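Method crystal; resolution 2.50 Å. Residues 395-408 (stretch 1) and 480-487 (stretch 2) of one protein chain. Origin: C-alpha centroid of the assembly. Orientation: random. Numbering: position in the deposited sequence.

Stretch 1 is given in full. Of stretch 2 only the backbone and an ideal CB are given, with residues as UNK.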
ATOM      1  N   GLY A 395      38.857  18.874  -7.800  1.00 73.47           N
ATOM      2  CA  GLY A 395      37.832  19.317  -6.856  1.00 73.91           C
ATOM      3  C   GLY A 395      36.410  19.329  -7.404  1.00 71.56           C
ATOM      4  O   GLY A 395      35.502  18.881  -6.715  1.00 73.40           O
ATOM      5  N   LYS A 396      36.226  19.842  -8.629  1.00 65.46           N
ATOM      6  CA  LYS A 396      34.928  19.789  -9.317  1.00 69.38           C
ATOM      7  C   LYS A 396      34.452  18.355  -9.607  1.00 60.27           C
ATOM      8  O   LYS A 396      33.278  18.066  -9.484  1.00 56.11           O
ATOM      9  CB  LYS A 396      34.917  20.589 -10.632  1.00 74.79           C
ATOM     10  CG  LYS A 396      33.988  21.805 -10.634  1.00 85.07           C
ATOM     11  CD  LYS A 396      34.698  23.098 -10.188  1.00 92.51           C
ATOM     12  CE  LYS A 396      34.100  24.346 -10.843  1.00 92.18           C
ATOM     13  NZ  LYS A 396      34.189  24.330 -12.334  1.00 94.35           N
ATOM     14  N   ALA A 397      35.378  17.496 -10.022  1.00 52.10           N
ATOM     15  CA  ALA A 397      35.089  16.124 -10.368  1.00 55.55           C
ATOM     16  C   ALA A 397      34.713  15.355  -9.131  1.00 57.85           C
ATOM     17  O   ALA A 397      33.848  14.492  -9.192  1.00 61.79           O
ATOM     18  CB  ALA A 397      36.280  15.454 -11.059  1.00 52.61           C
ATOM     19  N   ILE A 398      35.379  15.668  -8.025  1.00 56.30           N
ATOM     20  CA  ILE A 398      35.071  15.083  -6.738  1.00 59.36           C
ATOM     21  C   ILE A 398      33.694  15.533  -6.214  1.00 58.62           C
ATOM     22  O   ILE A 398      32.940  14.679  -5.724  1.00 54.50           O
ATOM     23  CB  ILE A 398      36.195  15.387  -5.707  1.00 65.55           C
ATOM     24  CG1 ILE A 398      37.477  14.629  -6.090  1.00 72.79           C
ATOM     25  CG2 ILE A 398      35.777  15.034  -4.278  1.00 63.46           C
ATOM     26  CD1 ILE A 398      37.316  13.122  -6.247  1.00 76.99           C
ATOM     27  N   VAL A 399      33.379  16.837  -6.284  1.00 51.54           N
ATOM     28  CA  VAL A 399      32.067  17.304  -5.824  1.00 52.76           C
ATOM     29  C   VAL A 399      30.949  16.850  -6.761  1.00 53.03           C
ATOM     30  O   VAL A 399      29.816  16.692  -6.321  1.00 50.80           O
ATOM     31  CB  VAL A 399      31.920  18.836  -5.627  1.00 49.71           C
ATOM     32  CG1 VAL A 399      32.733  19.311  -4.442  1.00 47.78           C
ATOM     33  CG2 VAL A 399      32.264  19.579  -6.901  1.00 53.82           C
ATOM     34  N   ASP A 400      31.255  16.698  -8.048  1.00 53.92           N
ATOM     35  CA  ASP A 400      30.298  16.104  -8.975  1.00 54.79           C
ATOM     36  C   ASP A 400      29.965  14.696  -8.501  1.00 54.93           C
ATOM     37  O   ASP A 400      28.800  14.364  -8.321  1.00 50.13           O
ATOM     38  CB  ASP A 400      30.820  16.133 -10.416  1.00 56.16           C
ATOM     39  CG  ASP A 400      30.699  17.522 -11.060  1.00 56.45           C
ATOM     40  OD1 ASP A 400      30.263  18.446 -10.342  1.00 52.71           O
ATOM     41  OD2 ASP A 400      31.017  17.686 -12.269  1.00 54.92           O
ATOM     42  N   LEU A 401      30.997  13.910  -8.224  1.00 57.89           N
ATOM     43  CA  LEU A 401      30.812  12.602  -7.620  1.00 60.90           C
ATOM     44  C   LEU A 401      30.107  12.643  -6.230  1.00 57.98           C
ATOM     45  O   LEU A 401      29.146  11.889  -5.987  1.00 49.13           O
ATOM     46  CB  LEU A 401      32.147  11.854  -7.533  1.00 64.26           C
ATOM     47  CG  LEU A 401      31.952  10.334  -7.617  1.00 72.66           C
ATOM     48  CD1 LEU A 401      31.739   9.973  -9.084  1.00 77.79           C
ATOM     49  CD2 LEU A 401      33.104   9.532  -6.999  1.00 72.00           C
ATOM     50  N   LYS A 402      30.558  13.508  -5.331  1.00 56.18           N
ATOM     51  CA  LYS A 402      29.880  13.630  -4.039  1.00 60.44           C
ATOM     52  C   LYS A 402      28.364  13.895  -4.252  1.00 55.75           C
ATOM     53  O   LYS A 402      27.539  13.221  -3.647  1.00 52.58           O
ATOM     54  CB  LYS A 402      30.543  14.676  -3.111  1.00 68.80           C
ATOM     55  CG  LYS A 402      31.829  14.203  -2.403  1.00 82.31           C
ATOM     56  CD  LYS A 402      31.542  13.458  -1.089  1.00 94.47           C
ATOM     57  CE  LYS A 402      32.792  12.912  -0.394  1.00 93.98           C
ATOM     58  NZ  LYS A 402      33.141  11.535  -0.859  1.00 91.15           N
ATOM     59  N   GLU A 403      27.998  14.819  -5.140  1.00 52.95           N
ATOM     60  CA  GLU A 403      26.601  15.226  -5.258  1.00 52.68           C
ATOM     61  C   GLU A 403      25.749  14.176  -5.962  1.00 48.08           C
ATOM     62  O   GLU A 403      24.573  14.022  -5.649  1.00 35.23           O
ATOM     63  CB  GLU A 403      26.464  16.616  -5.887  1.00 55.50           C
ATOM     64  CG  GLU A 403      27.114  17.756  -5.081  1.00 55.44           C
ATOM     65  CD  GLU A 403      26.450  18.109  -3.747  1.00 58.20           C
ATOM     66  OE1 GLU A 403      25.435  17.487  -3.347  1.00 54.58           O
ATOM     67  OE2 GLU A 403      26.974  19.036  -3.080  1.00 53.64           O
ATOM     68  N   LEU A 404      26.386  13.434  -6.869  1.00 55.07           N
ATOM     69  CA  LEU A 404      25.857  12.166  -7.391  1.00 50.01           C
ATOM     70  C   LEU A 404      25.526  11.145  -6.289  1.00 47.42           C
ATOM     71  O   LEU A 404      24.424  10.676  -6.336  1.00 43.43           O
ATOM     72  CB  LEU A 404      26.751  11.545  -8.460  1.00 56.95           C
ATOM     73  CG  LEU A 404      26.272  11.577  -9.918  1.00 65.90           C
ATOM     74  CD1 LEU A 404      25.126  10.609 -10.161  1.00 63.90           C
ATOM     75  CD2 LEU A 404      25.863  12.977 -10.358  1.00 71.34           C
ATOM     76  N   PHE A 405      26.404  10.879  -5.351  1.00 47.94           N
ATOM     77  CA  PHE A 405      26.045   9.963  -4.317  1.00 54.12           C
ATOM     78  C   PHE A 405      24.851  10.540  -3.559  1.00 48.13           C
ATOM     79  O   PHE A 405      23.885   9.849  -3.308  1.00 45.74           O
ATOM     80  CB  PHE A 405      27.244   9.743  -3.399  1.00 70.34           C
ATOM     81  CG  PHE A 405      27.012   8.719  -2.340  1.00 85.12           C
ATOM     82  CD1 PHE A 405      26.504   7.477  -2.663  1.00 94.99           C
ATOM     83  CD2 PHE A 405      27.286   9.000  -1.021  1.00 98.51           C
ATOM     84  CE1 PHE A 405      26.278   6.532  -1.687  1.00 98.77           C
ATOM     85  CE2 PHE A 405      27.069   8.060  -0.039  1.00 92.04           C
ATOM     86  CZ  PHE A 405      26.564   6.824  -0.373  1.00 92.52           C
ATOM     87  N   ALA A 406      24.891  11.824  -3.256  1.00 43.77           N
ATOM     88  CA  ALA A 406      23.834  12.445  -2.474  1.00 41.45           C
ATOM     89  C   ALA A 406      22.462  12.447  -3.133  1.00 41.21           C
ATOM     90  O   ALA A 406      21.466  12.170  -2.500  1.00 42.16           O
ATOM     91  CB  ALA A 406      24.236  13.857  -2.102  1.00 39.37           C
ATOM     92  N   SER A 407      22.433  12.763  -4.415  1.00 42.39           N
ATOM     93  CA  SER A 407      21.226  12.797  -5.215  1.00 39.92           C
ATOM     94  C   SER A 407      20.655  11.407  -5.357  1.00 39.99           C
ATOM     95  O   SER A 407      19.483  11.219  -5.576  1.00 38.00           O
ATOM     96  CB  SER A 407      21.537  13.382  -6.572  1.00 40.79           C
ATOM     97  OG  SER A 407      20.956  14.652  -6.678  1.00 51.55           O
ATOM     98  N   SER A 408      21.541  10.442  -5.243  1.00 41.49           N
ATOM     99  CA  SER A 408      21.227   9.039  -5.313  1.00 47.15           C
ATOM    100  C   SER A 408      20.279   8.640  -4.218  1.00 42.59           C
ATOM    101  O   SER A 408      19.393   7.846  -4.431  1.00 38.20           O
ATOM    102  CB  SER A 408      22.499   8.258  -5.089  1.00 47.11           C
ATOM    103  OG  SER A 408      22.818   7.527  -6.227  1.00 55.83           O
ATOM    104  N   UNK A 480      32.713  27.531  -1.490  1.00 52.60           N
ATOM    105  CA  UNK A 480      32.991  26.202  -2.137  1.00 55.45           C
ATOM    106  C   UNK A 480      32.207  26.032  -3.468  1.00 50.48           C
ATOM    107  O   UNK A 480      31.102  26.558  -3.610  1.00 49.00           O
ATOM    108  CB  UNK A 480      32.619  25.066  -1.182  1.00 55.45           C
ATOM    109  N   UNK A 481      32.802  25.342  -4.464  1.00 53.22           N
ATOM    110  CA  UNK A 481      32.064  25.051  -5.710  1.00 53.20           C
ATOM    111  C   UNK A 481      30.927  24.013  -5.517  1.00 49.00           C
ATOM    112  O   UNK A 481      31.014  23.162  -4.628  1.00 46.70           O
ATOM    113  CB  UNK A 481      33.041  24.541  -6.771  1.00 53.20           C
ATOM    114  N   UNK A 482      29.863  24.141  -6.312  1.00 46.91           N
ATOM    115  CA  UNK A 482      28.725  23.226  -6.269  1.00 46.16           C
ATOM    116  C   UNK A 482      28.887  22.099  -7.269  1.00 48.86           C
ATOM    117  O   UNK A 482      29.218  22.334  -8.445  1.00 49.87           O
ATOM    118  CB  UNK A 482      27.421  23.980  -6.539  1.00 46.16           C
ATOM    119  N   UNK A 483      28.574  20.879  -6.819  1.00 48.85           N
ATOM    120  CA  UNK A 483      28.507  19.738  -7.720  1.00 46.96           C
ATOM    121  C   UNK A 483      27.449  19.948  -8.780  1.00 44.98           C
ATOM    122  O   UNK A 483      26.452  20.657  -8.570  1.00 47.17           O
ATOM    123  CB  UNK A 483      28.224  18.452  -6.941  1.00 46.96           C
ATOM    124  N   UNK A 484      27.703  19.344  -9.928  1.00 46.75           N
ATOM    125  CA  UNK A 484      26.836  19.407 -11.088  1.00 49.00           C
ATOM    126  C   UNK A 484      25.343  19.194 -10.737  1.00 52.13           C
ATOM    127  O   UNK A 484      24.473  19.900 -11.261  1.00 51.35           O
ATOM    128  CB  UNK A 484      27.286  18.361 -12.109  1.00 49.00           C
ATOM    129  N   UNK A 485      25.058  18.251  -9.834  1.00 49.12           N
ATOM    130  CA  UNK A 485      23.671  17.914  -9.479  1.00 51.27           C
ATOM    131  C   UNK A 485      22.885  18.990  -8.732  1.00 46.17           C
ATOM    132  O   UNK A 485      21.684  18.939  -8.700  1.00 46.01           O
ATOM    133  CB  UNK A 485      23.678  16.647  -8.622  1.00 51.27           C
ATOM    134  N   UNK A 486      23.558  19.957  -8.132  1.00 49.69           N
ATOM    135  CA  UNK A 486      22.903  21.039  -7.404  1.00 44.69           C
ATOM    136  C   UNK A 486      23.380  22.407  -7.866  1.00 44.23           C
ATOM    137  O   UNK A 486      23.292  23.364  -7.098  1.00 45.71           O
ATOM    138  CB  UNK A 486      23.147  20.886  -5.901  1.00 44.69           C
ATOM    139  N   UNK A 487      23.898  22.491  -9.102  1.00 49.25           N
ATOM    140  CA  UNK A 487      24.350  23.763  -9.734  1.00 46.59           C
ATOM    141  C   UNK A 487      23.312  24.877  -9.789  1.00 47.29           C
ATOM    142  O   UNK A 487      23.656  26.062  -9.696  1.00 48.68           O
ATOM    143  CB  UNK A 487      24.811  23.479 -11.165  1.00 46.59           C
TER

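Position 480 opens the segment in an extended conformation, with phi/psi of -74/146°. Its CA-to-CB bond points sideways and the ideal CB has no atom of the helix within 5.5 Å, so nearly any side chain would fit, a long polar one included. The residue is Lys480, whose side chain leads away from the helix.

At 481 the CB points toward the helix. The ideal CB lies 4.1 Å from Lys396 CD and 5.0 Å from Val399 CG2, an aliphatic setting that suits alanine, valine or proline; phi of -70° and psi of 149° are compatible with a proline ring. It is Pro481, and its CB packs 4.1 Å from Lys396 CD, against the methylene part of the lysine.

Position 482 directs its CB away from the helix, which therefore says little about its identity. Leu482 occupies it, meeting the helix mainly through its backbone: its C atom is 4.2 Å from Val399 CG2.

The chain comes closest to the helix at 483, whose CA is 4.2 Å from that of Asp400. Phi/psi of -61/150° would be open to any residue, but the space is not: an ideal CB would stand 2.3 Å from Glu403 CG and 2.5 Å from Val399 O, both clashes. Only glycine suits this approach, and Gly483 uses it to bring its CA within 3.6 Å of Val399 O in a CA-H...O contact.

At 484 the CB points sideways, with the ideal CB 3.5 Å from Asp400 OD1. The backbone matters more here, because its N-H is directed at that carboxylate. Proline would forfeit the donor, whereas small or polar residues such as serine, alanine or asparagine would suit. The residue is Ser484; its N donates a 2.7 Å hydrogen bond to Asp400 OD1, with an angle of 159° at the hydrogen, tying the start of the 3-10 segment to the helix.

Position 485 faces the helix, its ideal CB 3.9 Å from both Ser407 OG and Glu403 CB. Such close surroundings favor alanine, serine or perhaps cysteine. In Ser485, the m rotamer places OG 3.3 Å from Leu404 CD2, a packing contact.

The CB of 486 also points toward the helix, but the ideal CB is 4.8 Å from Glu403 CD, leaving room for a medium-sized aliphatic or polar side chain. Val486 reaches across this gap, its CG2 3.7 Å from Glu403 CD.

Position 487 is beyond reach of the helix, with room for a CB; it is Gly487, a choice the helix does not dictate.

Stretch 2 (480-487) KPLGSSVG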
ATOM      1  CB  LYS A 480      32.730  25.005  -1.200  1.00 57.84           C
ATOM      2  CG  LYS A 480      33.846  24.747  -0.207  1.00 60.52           C
ATOM      3  CD  LYS A 480      33.503  23.607   0.736  1.00 66.11           C
ATOM      4  CE  LYS A 480      34.551  23.455   1.836  1.00 68.08           C
ATOM      5  NZ  LYS A 480      33.858  23.297   3.144  1.00 68.94           N
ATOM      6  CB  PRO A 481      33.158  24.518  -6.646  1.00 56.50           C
ATOM      7  CG  PRO A 481      34.161  23.906  -5.716  1.00 58.80           C
ATOM      8  CD  PRO A 481      34.174  24.790  -4.501  1.00 56.82           C
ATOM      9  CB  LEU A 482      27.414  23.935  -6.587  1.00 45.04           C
ATOM     10  CG  LEU A 482      26.878  24.906  -5.534  1.00 45.54           C
ATOM     11  CD1 LEU A 482      25.771  25.744  -6.154  1.00 47.78           C
ATOM     12  CD2 LEU A 482      26.360  24.189  -4.288  1.00 46.93           C
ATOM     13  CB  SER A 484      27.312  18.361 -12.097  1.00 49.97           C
ATOM     14  OG  SER A 484      26.353  18.164 -13.117  1.00 58.27           O
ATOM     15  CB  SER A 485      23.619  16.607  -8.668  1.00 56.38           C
ATOM     16  OG  SER A 485      24.042  15.519  -9.449  1.00 50.55           O
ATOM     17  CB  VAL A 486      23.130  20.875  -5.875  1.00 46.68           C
ATOM     18  CG1 VAL A 486      22.455  19.609  -5.359  1.00 45.87           C
ATOM     19  CG2 VAL A 486      24.615  20.855  -5.518  1.00 45.78           C
TER
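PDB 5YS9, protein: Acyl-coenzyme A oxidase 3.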